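Local coordinates for protein metallo-beta-lactamase (Serratia marcescens, PDB 6K4X) that probably inactivates beta-lactam antibiotics by hydrolysing their lactam ring with two zinc ions, as a subclass B3 metallo-beta-lactamase, at residues Thr18-Val29 with Ile212-Trp222; Asp41-Ala52 with Glu75-Met84. All blocks are in the same frame, centred on the assembly; numbering follows the deposited sequence.

Interaction 1 of 2, residues Thr18-Val29 with Ile212-Trp222; sequences THYVGTGGISAV and IAAHPEVNDMW. With ZN (zinc ion), chain C; D0U (4-azanyl-2-sulfanyl-benzoic acid), chain E.
Ser27 OG donates to Ala213 O over 2.7 Å, and beside it Ser27 N donates to Ala214 O with an N-H...O angle of 167°. This pair of bonds joins the loop before strand 29-31 to the end of strand 210-213, across the two sheets of the metallo-beta-lactamase αβ/βα sandwich. The serine hydroxyl stands anti to its own carbonyl carbon (chi1 -63°), which also brings OG to 3.3 Å from Pro216 CB.

Next to the proline, Tyr20 and Trp222 form an offset edge-to-face pair, the edge of the indole turned to the phenol face with the planes at 82°. Trp222 CH2 comes within 3.7 Å of Tyr20 CZ. The phenol hydroxyl donates to Thr23 O, which lies in the plane of the ring, and Met221 adds an oblique Met-aromatic contact through its bent chain. Between the sheets, Ile212 CD1 meets the methyls of Thr18 and Val29, with Phe172 and Val170 of strand 166-173 close by.

At the active-site end, His215 binds zinc through NE2 at 2.0 Å, sharing the metal with Asp76, His77 and the inhibitor's carboxylate oxygen O2 and sulfur S1. Ile26 CD1 packs 3.4 Å from His215 CE1. The other ring nitrogen, ND1, donates in plane to a water that in turn donates to Gly25 O and Glu217 OE1.

Interaction 2 of 2, residues Asp41-Ala52 with Glu75-Met84; sequences DGTTEKGAQVVA and EDHAGGISAM. With ZN (zinc ion), chain C; D0U (4-azanyl-2-sulfanyl-benzoic acid), chain E.
Two backbone hydrogen bonds cross the contact, from Gly42 N to His77 O and from Gly80 N to Thr43 O. The first, 3.0 Å long, runs nearly straight out from the carbonyl of His77; in the second, at 2.8 Å, Gly80 N lies above the plane of the Thr43 carbonyl. Carbonyl oxygens also receive CA-H...O contacts, among them Thr44 CA to Glu75 O. The two backbones meet closely at Gly42, Gly79 and Gly80, with Gly80 CA 3.2 Å from Thr44 O. Within segment 41-52, Thr44 OG1 makes a capping bond with Gly47 N ahead of helix 47-57; the hydroxyl sits between its backbone N and carbonyl carbon (chi1 61°), and is also bonded to Ser6.

Two waters bridge the segments. One accepts from His77 ND1 at 2.8 Å and lies 2.7 Å from Asp41 OD2, whose carboxylate lies alongside the imidazole with the planes 41° apart and is also bonded to Thr71. The other links Glu45 N to Glu75 O.

Apolar packing involves the first turns of helix 47-57. Ala48 CB touches Ala83 CB at 3.8 Å, and Met84, folded back at chi2 and chi3, lays SD beside Ala48 O and against Ala52 CB.

Metal bonds complete the account: Asp76 OD2 at 2.1 Å and His77 NE2 at 2.0 Å hold the second zinc, together with His215 and the inhibitor. The water link from Asp41 to His77 is consistent with a second-shell role, and the segment 75-84 carries the Asp-His end of the HxHxDH signature of the metallo-beta-lactamase fold.

In the fold
Both contacts are largely buried and converge on one zinc: interaction 1 brings His215 from the end of strand 210-213, interaction 2 brings Asp76 and His77 from helix 75-78. Interaction 2 is nested within the loop closed by interaction 1, and they touch where Ile26 CG2 packs on Asp76 O and Thr23 CG2 on Thr43 OG1. Their chemistry differs with place. Interaction 1 lies nearer the chain centre, about 9 Å against about 12 Å, and joins the two sheets through aromatic and aliphatic side chains. Interaction 2 joins loops and helices on the outer side of the seven-stranded sheet, through close backbone contacts at glycines together with Met84 and alanine packing. In each, a water meets the ND1 of a zinc-binding histidine.

Interaction 1 of 2, residues Thr18-Val29 with Ile212-Trp222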
loop_
_atom_site.group_PDB
_atom_site.type_symbol
_atom_site.label_atom_id
_atom_site.label_comp_id
_atom_site.label_asym_id
_atom_site.label_seq_id
_atom_site.Cartn_x
_atom_site.Cartn_y
_atom_site.Cartn_z
ATOM N N THR A 18 9.329 6.899 9.580
ATOM C CA THR A 18 8.445 6.670 8.453
ATOM C C THR A 18 8.604 7.805 7.448
ATOM O O THR A 18 8.293 8.955 7.778
ATOM C CB THR A 18 6.979 6.622 8.899
ATOM O OG1 THR A 18 6.771 5.477 9.738
ATOM C CG2 THR A 18 6.020 6.545 7.740
ATOM N N HIS A 19 9.046 7.458 6.247
ATOM C CA HIS A 19 9.345 8.453 5.196
ATOM C C HIS A 19 8.511 8.145 3.952
ATOM O O HIS A 19 8.447 6.969 3.534
ATOM C CB HIS A 19 10.831 8.434 4.818
ATOM C CG HIS A 19 11.736 8.344 5.998
ATOM N ND1 HIS A 19 12.015 9.424 6.807
ATOM C CD2 HIS A 19 12.354 7.277 6.541
ATOM C CE1 HIS A 19 12.818 9.010 7.779
ATOM N NE2 HIS A 19 13.024 7.694 7.652
ATOM N N TYR A 20 7.893 9.158 3.356
ATOM C CA TYR A 20 7.260 9.018 2.075
ATOM C C TYR A 20 8.325 9.126 0.987
ATOM O O TYR A 20 9.043 10.118 0.930
ATOM C CB TYR A 20 6.193 10.089 1.887
ATOM C CG TYR A 20 5.368 9.927 0.638
ATOM C CD1 TYR A 20 5.832 10.347 -0.599
ATOM C CD2 TYR A 20 4.121 9.320 0.697
ATOM C CE1 TYR A 20 5.056 10.190 -1.734
ATOM C CE2 TYR A 20 3.334 9.174 -0.432
ATOM C CZ TYR A 20 3.806 9.598 -1.658
ATOM O OH TYR A 20 3.012 9.459 -2.764
ATOM N N VAL A 21 8.413 8.089 0.142
ATOM C CA VAL A 21 9.379 8.020 -0.925
ATOM C C VAL A 21 8.715 7.686 -2.263
ATOM O O VAL A 21 9.406 7.345 -3.227
ATOM C CB VAL A 21 10.515 7.030 -0.613
ATOM C CG1 VAL A 21 11.363 7.511 0.548
ATOM C CG2 VAL A 21 10.017 5.614 -0.395
ATOM N N GLY A 22 7.380 7.762 -2.335
ATOM C CA GLY A 22 6.658 7.459 -3.554
ATOM C C GLY A 22 6.680 8.587 -4.575
ATOM O O GLY A 22 7.464 9.545 -4.532
ATOM N N THR A 23 5.796 8.427 -5.561
ATOM C CA THR A 23 5.640 9.381 -6.638
ATOM C C THR A 23 4.590 10.414 -6.237
ATOM O O THR A 23 4.019 10.394 -5.154
ATOM C CB THR A 23 5.259 8.648 -7.929
ATOM O OG1 THR A 23 4.016 7.981 -7.649
ATOM C CG2 THR A 23 6.322 7.677 -8.388
ATOM N N GLY A 24 4.316 11.347 -7.150
ATOM C CA GLY A 24 3.273 12.326 -6.900
ATOM C C GLY A 24 1.907 11.688 -6.754
ATOM O O GLY A 24 1.029 12.259 -6.099
ATOM N N GLY A 25 1.711 10.523 -7.365
ATOM C CA GLY A 25 0.402 9.922 -7.435
ATOM C C GLY A 25 0.266 8.584 -6.743
ATOM O O GLY A 25 -0.866 8.113 -6.603
ATOM N N ILE A 26 1.376 7.929 -6.361
ATOM C CA ILE A 26 1.274 6.601 -5.732
ATOM C C ILE A 26 2.174 6.578 -4.508
ATOM O O ILE A 26 3.356 6.934 -4.603
ATOM C CB ILE A 26 1.646 5.448 -6.680
ATOM C CG1 ILE A 26 0.753 5.403 -7.924
ATOM C CG2 ILE A 26 1.612 4.131 -5.938
ATOM C CD1 ILE A 26 -0.672 4.979 -7.652
ATOM N N SER A 27 1.640 6.124 -3.366
ATOM C CA SER A 27 2.419 6.069 -2.174
ATOM C C SER A 27 3.459 4.952 -2.233
ATOM O O SER A 27 3.208 3.858 -2.699
ATOM C CB SER A 27 1.550 5.843 -0.977
ATOM O OG SER A 27 0.657 6.925 -0.804
ATOM N N ALA A 28 4.616 5.249 -1.641
ATOM C CA ALA A 28 5.584 4.260 -1.235
ATOM C C ALA A 28 6.220 4.805 0.036
ATOM O O ALA A 28 6.391 6.020 0.180
ATOM C CB ALA A 28 6.617 3.965 -2.306
ATOM N N VAL A 29 6.521 3.915 0.977
ATOM C CA VAL A 29 7.037 4.336 2.256
ATOM C C VAL A 29 8.313 3.573 2.561
ATOM O O VAL A 29 8.365 2.347 2.419
ATOM C CB VAL A 29 5.989 4.150 3.365
ATOM C CG1 VAL A 29 6.610 4.107 4.752
ATOM C CG2 VAL A 29 4.945 5.246 3.290
ATOM N N ILE A 212 -1.565 6.168 5.688
ATOM C CA ILE A 212 -0.997 6.469 4.404
ATOM C C ILE A 212 -1.684 5.540 3.417
ATOM O O ILE A 212 -1.483 4.330 3.471
ATOM C CB ILE A 212 0.528 6.271 4.393
ATOM C CG1 ILE A 212 1.192 7.166 5.440
ATOM C CG2 ILE A 212 1.080 6.517 3.008
ATOM C CD1 ILE A 212 2.479 6.639 6.020
ATOM N N ALA A 213 -2.558 6.082 2.572
ATOM C CA ALA A 213 -3.312 5.258 1.627
ATOM C C ALA A 213 -2.489 5.010 0.369
ATOM O O ALA A 213 -1.757 5.887 -0.072
ATOM C CB ALA A 213 -4.618 5.914 1.288
ATOM N N ALA A 214 -2.642 3.820 -0.213
ATOM C CA ALA A 214 -1.867 3.438 -1.380
ATOM C C ALA A 214 -2.011 4.481 -2.502
ATOM O O ALA A 214 -1.027 4.845 -3.161
ATOM C CB ALA A 214 -2.276 2.056 -1.829
ATOM N N HIS A 215 -3.236 4.952 -2.749
ATOM C CA HIS A 215 -3.465 6.199 -3.474
ATOM C C HIS A 215 -3.492 7.331 -2.460
ATOM O O HIS A 215 -4.420 7.425 -1.658
ATOM C CB HIS A 215 -4.780 6.144 -4.272
ATOM C CG HIS A 215 -4.685 5.235 -5.452
ATOM N ND1 HIS A 215 -4.139 5.646 -6.663
ATOM C CD2 HIS A 215 -4.960 3.919 -5.602
ATOM C CE1 HIS A 215 -4.100 4.627 -7.493
ATOM N NE2 HIS A 215 -4.606 3.546 -6.880
ATOM N N PRO A 216 -2.455 8.186 -2.415
ATOM C CA PRO A 216 -2.269 9.043 -1.246
ATOM C C PRO A 216 -3.406 10.036 -0.987
ATOM O O PRO A 216 -3.692 10.398 0.161
ATOM C CB PRO A 216 -0.926 9.741 -1.515
ATOM C CG PRO A 216 -0.714 9.606 -3.004
ATOM C CD PRO A 216 -1.343 8.277 -3.373
ATOM N N GLU A 217 -4.076 10.442 -2.050
ATOM C CA GLU A 217 -5.174 11.401 -1.925
ATOM C C GLU A 217 -6.381 10.785 -1.205
ATOM O O GLU A 217 -7.260 11.529 -0.746
ATOM C CB GLU A 217 -5.568 11.971 -3.288
ATOM C CG GLU A 217 -6.330 11.027 -4.183
ATOM C CD GLU A 217 -5.582 9.893 -4.832
ATOM O OE1 GLU A 217 -4.317 9.884 -4.791
ATOM O OE2 GLU A 217 -6.320 9.011 -5.365
ATOM N N VAL A 218 -6.451 9.460 -1.084
ATOM C CA VAL A 218 -7.528 8.838 -0.375
ATOM C C VAL A 218 -7.610 9.367 1.060
ATOM O O VAL A 218 -8.711 9.512 1.601
ATOM C CB VAL A 218 -7.409 7.309 -0.438
ATOM C CG1 VAL A 218 -8.257 6.602 0.610
ATOM C CG2 VAL A 218 -7.786 6.828 -1.824
ATOM N N ASN A 219 -6.467 9.618 1.703
ATOM C CA ASN A 219 -6.451 10.270 3.010
ATOM C C ASN A 219 -5.824 11.668 2.903
ATOM O O ASN A 219 -5.135 12.114 3.835
ATOM C CB ASN A 219 -5.765 9.400 4.064
ATOM C CG ASN A 219 -5.888 9.975 5.459
ATOM O OD1 ASN A 219 -6.893 10.615 5.802
ATOM N ND2 ASN A 219 -4.883 9.768 6.298
ATOM N N ASP A 220 -6.069 12.344 1.786
ATOM C CA ASP A 220 -5.760 13.768 1.659
ATOM C C ASP A 220 -4.285 14.063 1.958
ATOM O O ASP A 220 -3.972 15.097 2.546
ATOM C CB ASP A 220 -6.704 14.606 2.516
ATOM C CG ASP A 220 -8.169 14.360 2.203
ATOM O OD1 ASP A 220 -8.496 14.088 1.053
ATOM O OD2 ASP A 220 -8.980 14.481 3.152
ATOM N N MET A 221 -3.371 13.241 1.456
ATOM C CA MET A 221 -1.943 13.424 1.774
ATOM C C MET A 221 -1.452 14.830 1.432
ATOM O O MET A 221 -0.658 15.385 2.185
ATOM C CB MET A 221 -1.120 12.408 0.994
ATOM C CG MET A 221 0.378 12.556 1.149
ATOM S SD MET A 221 0.976 12.216 2.827
ATOM C CE MET A 221 0.855 10.428 2.818
ATOM N N TRP A 222 -1.846 15.354 0.281
ATOM C CA TRP A 222 -1.228 16.591 -0.187
ATOM C C TRP A 222 -1.786 17.797 0.568
ATOM O O TRP A 222 -1.051 18.718 0.893
ATOM C CB TRP A 222 -1.359 16.701 -1.702
ATOM C CG TRP A 222 -0.870 15.434 -2.326
ATOM C CD1 TRP A 222 -1.591 14.576 -3.103
ATOM C CD2 TRP A 222 0.416 14.822 -2.131
ATOM N NE1 TRP A 222 -0.846 13.469 -3.403
ATOM C CE2 TRP A 222 0.383 13.586 -2.811
ATOM C CE3 TRP A 222 1.578 15.183 -1.434
ATOM C CZ2 TRP A 222 1.491 12.735 -2.832
ATOM C CZ3 TRP A 222 2.655 14.322 -1.434
ATOM C CH2 TRP A 222 2.608 13.111 -2.129
HETATM ZN ZN ZN C . -4.254 1.615 -7.443
HETATM O O2 D0U E . -6.027 1.063 -6.140
HETATM C C7 D0U E . -7.193 1.394 -6.445
HETATM O O1 D0U E . -8.045 1.729 -5.571
HETATM C C3 D0U E . -7.650 1.389 -7.860
HETATM C C2 D0U E . -8.899 2.022 -8.111
HETATM C C4 D0U E . -6.921 0.822 -8.920
HETATM S S1 D0U E . -5.366 0.118 -8.897
HETATM C C5 D0U E . -7.509 0.881 -10.203
HETATM C C6 D0U E . -8.744 1.484 -10.450
HETATM N N1 D0U E . -9.269 1.553 -11.734
HETATM C C1 D0U E . -9.409 2.066 -9.408
HETATM O O HOH W 1 -3.473 8.331 -7.029
#

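Interaction 2 of 2, residues Asp41-Ala52 with Glu75-Met84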
loop_
_atom_site.group_PDB
_atom_site.type_symbol
_atom_site.label_atom_id
_atom_site.label_comp_id
_atom_site.label_asym_id
_atom_site.label_seq_id
_atom_site.Cartn_x
_atom_site.Cartn_y
_atom_site.Cartn_z
ATOM N N ASP A 41 5.651 -0.910 -1.106
ATOM C CA ASP A 41 5.226 -0.705 -2.489
ATOM C C ASP A 41 6.363 -0.156 -3.359
ATOM O O ASP A 41 7.382 0.331 -2.873
ATOM C CB ASP A 41 3.927 0.086 -2.623
ATOM C CG ASP A 41 2.705 -0.781 -2.415
ATOM O OD1 ASP A 41 2.825 -2.044 -2.472
ATOM O OD2 ASP A 41 1.626 -0.191 -2.203
ATOM N N GLY A 42 6.173 -0.275 -4.679
ATOM C CA GLY A 42 7.165 0.129 -5.656
ATOM C C GLY A 42 6.702 1.210 -6.618
ATOM O O GLY A 42 7.521 1.706 -7.403
ATOM N N THR A 43 5.419 1.582 -6.584
ATOM C CA THR A 43 4.808 2.451 -7.600
ATOM C C THR A 43 4.868 1.744 -8.958
ATOM O O THR A 43 4.736 0.526 -9.021
ATOM C CB THR A 43 5.337 3.900 -7.576
ATOM O OG1 THR A 43 6.557 4.088 -8.313
ATOM C CG2 THR A 43 5.487 4.407 -6.156
ATOM N N THR A 44 4.949 2.534 -10.038
ATOM C CA THR A 44 4.926 2.002 -11.380
ATOM C C THR A 44 6.336 1.597 -11.802
ATOM O O THR A 44 7.327 1.866 -11.127
ATOM C CB THR A 44 4.434 3.038 -12.391
ATOM O OG1 THR A 44 5.362 4.130 -12.331
ATOM C CG2 THR A 44 3.033 3.533 -12.119
ATOM N N GLU A 45 6.436 0.929 -12.961
ATOM C CA GLU A 45 7.707 0.568 -13.510
ATOM C C GLU A 45 8.591 1.819 -13.680
ATOM O O GLU A 45 9.707 1.834 -13.222
ATOM C CB GLU A 45 7.443 -0.171 -14.820
ATOM C CG GLU A 45 8.651 -0.477 -15.661
ATOM C CD GLU A 45 8.297 -1.268 -16.919
ATOM O OE1 GLU A 45 7.073 -1.444 -17.203
ATOM O OE2 GLU A 45 9.228 -1.711 -17.584
ATOM N N LYS A 46 8.052 2.870 -14.304
ATOM C CA LYS A 46 8.810 4.116 -14.468
ATOM C C LYS A 46 9.081 4.731 -13.091
ATOM O O LYS A 46 10.142 5.324 -12.851
ATOM C CB LYS A 46 8.021 5.082 -15.351
ATOM C CG LYS A 46 8.003 4.747 -16.837
ATOM C CD LYS A 46 7.489 5.883 -17.691
ATOM C CE LYS A 46 6.111 6.360 -17.293
ATOM N NZ LYS A 46 5.137 5.248 -17.304
ATOM N N GLY A 47 8.126 4.584 -12.177
ATOM C CA GLY A 47 8.226 5.147 -10.838
ATOM C C GLY A 47 9.346 4.540 -10.016
ATOM O O GLY A 47 9.803 5.181 -9.067
ATOM N N ALA A 48 9.795 3.326 -10.323
ATOM C CA ALA A 48 10.875 2.743 -9.535
ATOM C C ALA A 48 12.089 3.668 -9.506
ATOM O O ALA A 48 12.799 3.722 -8.512
ATOM C CB ALA A 48 11.262 1.378 -10.044
ATOM N N GLN A 49 12.373 4.349 -10.617
ATOM C CA GLN A 49 13.548 5.240 -10.655
ATOM C C GLN A 49 13.348 6.430 -9.716
ATOM O O GLN A 49 14.333 6.963 -9.180
ATOM C CB GLN A 49 13.821 5.720 -12.087
ATOM C CG GLN A 49 14.020 4.574 -13.069
ATOM C CD GLN A 49 15.012 3.539 -12.593
ATOM O OE1 GLN A 49 14.757 2.329 -12.630
ATOM N NE2 GLN A 49 16.160 4.003 -12.131
ATOM N N VAL A 50 12.096 6.877 -9.560
ATOM C CA VAL A 50 11.756 7.927 -8.619
ATOM C C VAL A 50 11.939 7.434 -7.179
ATOM O O VAL A 50 12.577 8.112 -6.367
ATOM C CB VAL A 50 10.336 8.449 -8.905
ATOM C CG1 VAL A 50 9.842 9.384 -7.835
ATOM C CG2 VAL A 50 10.238 9.100 -10.277
ATOM N N VAL A 51 11.371 6.265 -6.864
ATOM C CA VAL A 51 11.475 5.724 -5.535
ATOM C C VAL A 51 12.946 5.528 -5.143
ATOM O O VAL A 51 13.352 5.852 -4.044
ATOM C CB VAL A 51 10.699 4.408 -5.426
ATOM C CG1 VAL A 51 10.925 3.734 -4.089
ATOM C CG2 VAL A 51 9.226 4.612 -5.682
ATOM N N ALA A 52 13.755 4.978 -6.060
ATOM C CA ALA A 52 15.159 4.738 -5.770
ATOM C C ALA A 52 15.886 6.045 -5.449
ATOM O O ALA A 52 16.642 6.112 -4.463
ATOM C CB ALA A 52 15.805 4.002 -6.916
ATOM N N GLU A 75 -0.428 -2.729 -11.524
ATOM C CA GLU A 75 0.740 -2.063 -12.093
ATOM C C GLU A 75 1.072 -0.742 -11.396
ATOM O O GLU A 75 2.230 -0.328 -11.420
ATOM C CB GLU A 75 0.546 -1.864 -13.590
ATOM C CG GLU A 75 -0.486 -0.803 -13.955
ATOM C CD GLU A 75 -0.692 -0.431 -15.418
ATOM O OE1 GLU A 75 0.306 -0.363 -16.145
ATOM O OE2 GLU A 75 -1.857 -0.181 -15.823
ATOM N N ASP A 76 0.083 -0.024 -10.888
ATOM C CA ASP A 76 0.337 1.271 -10.277
ATOM C C ASP A 76 1.071 1.165 -8.930
ATOM O O ASP A 76 1.799 2.094 -8.582
ATOM C CB ASP A 76 -0.939 2.096 -10.157
ATOM C CG ASP A 76 -2.107 1.476 -9.418
ATOM O OD1 ASP A 76 -2.236 0.232 -9.424
ATOM O OD2 ASP A 76 -2.908 2.267 -8.868
ATOM N N HIS A 77 0.831 0.094 -8.166
ATOM C CA HIS A 77 1.478 -0.063 -6.861
ATOM C C HIS A 77 2.696 -0.975 -6.942
ATOM O O HIS A 77 3.637 -0.849 -6.136
ATOM C CB HIS A 77 0.490 -0.624 -5.839
ATOM C CG HIS A 77 -0.765 0.173 -5.804
ATOM N ND1 HIS A 77 -0.860 1.414 -5.186
ATOM C CD2 HIS A 77 -1.946 -0.035 -6.426
ATOM C CE1 HIS A 77 -2.072 1.895 -5.427
ATOM N NE2 HIS A 77 -2.753 1.053 -6.200
ATOM N N ALA A 78 2.616 -1.982 -7.814
ATOM C CA ALA A 78 3.565 -3.103 -7.865
ATOM C C ALA A 78 4.459 -3.057 -9.105
ATOM O O ALA A 78 5.412 -3.828 -9.194
ATOM C CB ALA A 78 2.850 -4.435 -7.841
ATOM N N GLY A 79 4.165 -2.183 -10.064
ATOM C CA GLY A 79 4.917 -2.175 -11.303
ATOM C C GLY A 79 6.394 -1.932 -11.103
ATOM O O GLY A 79 7.200 -2.411 -11.914
ATOM N N GLY A 80 6.762 -1.188 -10.053
ATOM C CA GLY A 80 8.137 -0.872 -9.774
ATOM C C GLY A 80 8.829 -1.866 -8.861
ATOM O O GLY A 80 10.021 -1.702 -8.585
ATOM N N ILE A 81 8.098 -2.841 -8.319
ATOM C CA ILE A 81 8.671 -3.721 -7.340
ATOM C C ILE A 81 9.823 -4.534 -7.924
ATOM O O ILE A 81 10.843 -4.687 -7.268
ATOM C CB ILE A 81 7.614 -4.613 -6.669
ATOM C CG1 ILE A 81 6.736 -3.729 -5.776
ATOM C CG2 ILE A 81 8.291 -5.744 -5.896
ATOM C CD1 ILE A 81 5.608 -4.448 -5.096
ATOM N N SER A 82 9.655 -5.065 -9.135
ATOM C CA SER A 82 10.691 -5.934 -9.681
ATOM C C SER A 82 12.023 -5.191 -9.789
ATOM O O SER A 82 13.082 -5.701 -9.434
ATOM C CB SER A 82 10.265 -6.478 -11.010
ATOM O OG SER A 82 11.297 -7.272 -11.585
ATOM N N ALA A 83 11.959 -3.969 -10.311
ATOM C CA ALA A 83 13.148 -3.157 -10.476
ATOM C C ALA A 83 13.762 -2.839 -9.110
ATOM O O ALA A 83 14.985 -2.884 -8.932
ATOM C CB ALA A 83 12.859 -1.898 -11.252
ATOM N N MET A 84 12.929 -2.467 -8.142
ATOM C CA MET A 84 13.423 -2.183 -6.790
ATOM C C MET A 84 14.026 -3.445 -6.159
ATOM O O MET A 84 15.030 -3.367 -5.446
ATOM C CB MET A 84 12.308 -1.628 -5.912
ATOM C CG MET A 84 11.837 -0.213 -6.272
ATOM S SD MET A 84 13.131 1.028 -6.355
ATOM C CE MET A 84 14.053 0.633 -4.861
HETATM ZN ZN ZN C . -4.254 1.615 -7.443
HETATM O O2 D0U E . -6.027 1.063 -6.140
HETATM C C7 D0U E . -7.193 1.394 -6.445
HETATM O O1 D0U E . -8.045 1.729 -5.571
HETATM C C3 D0U E . -7.650 1.389 -7.860
HETATM C C2 D0U E . -8.899 2.022 -8.111
HETATM C C4 D0U E . -6.921 0.822 -8.920
HETATM S S1 D0U E . -5.366 0.118 -8.897
HETATM C C5 D0U E . -7.509 0.881 -10.203
HETATM C C6 D0U E . -8.744 1.484 -10.450
HETATM N N1 D0U E . -9.269 1.553 -11.734
HETATM C C1 D0U E . -9.409 2.066 -9.408
HETATM O O HOH W 2 1.003 2.178 -3.308
HETATM O O HOH W 3 3.746 0.027 -13.965
#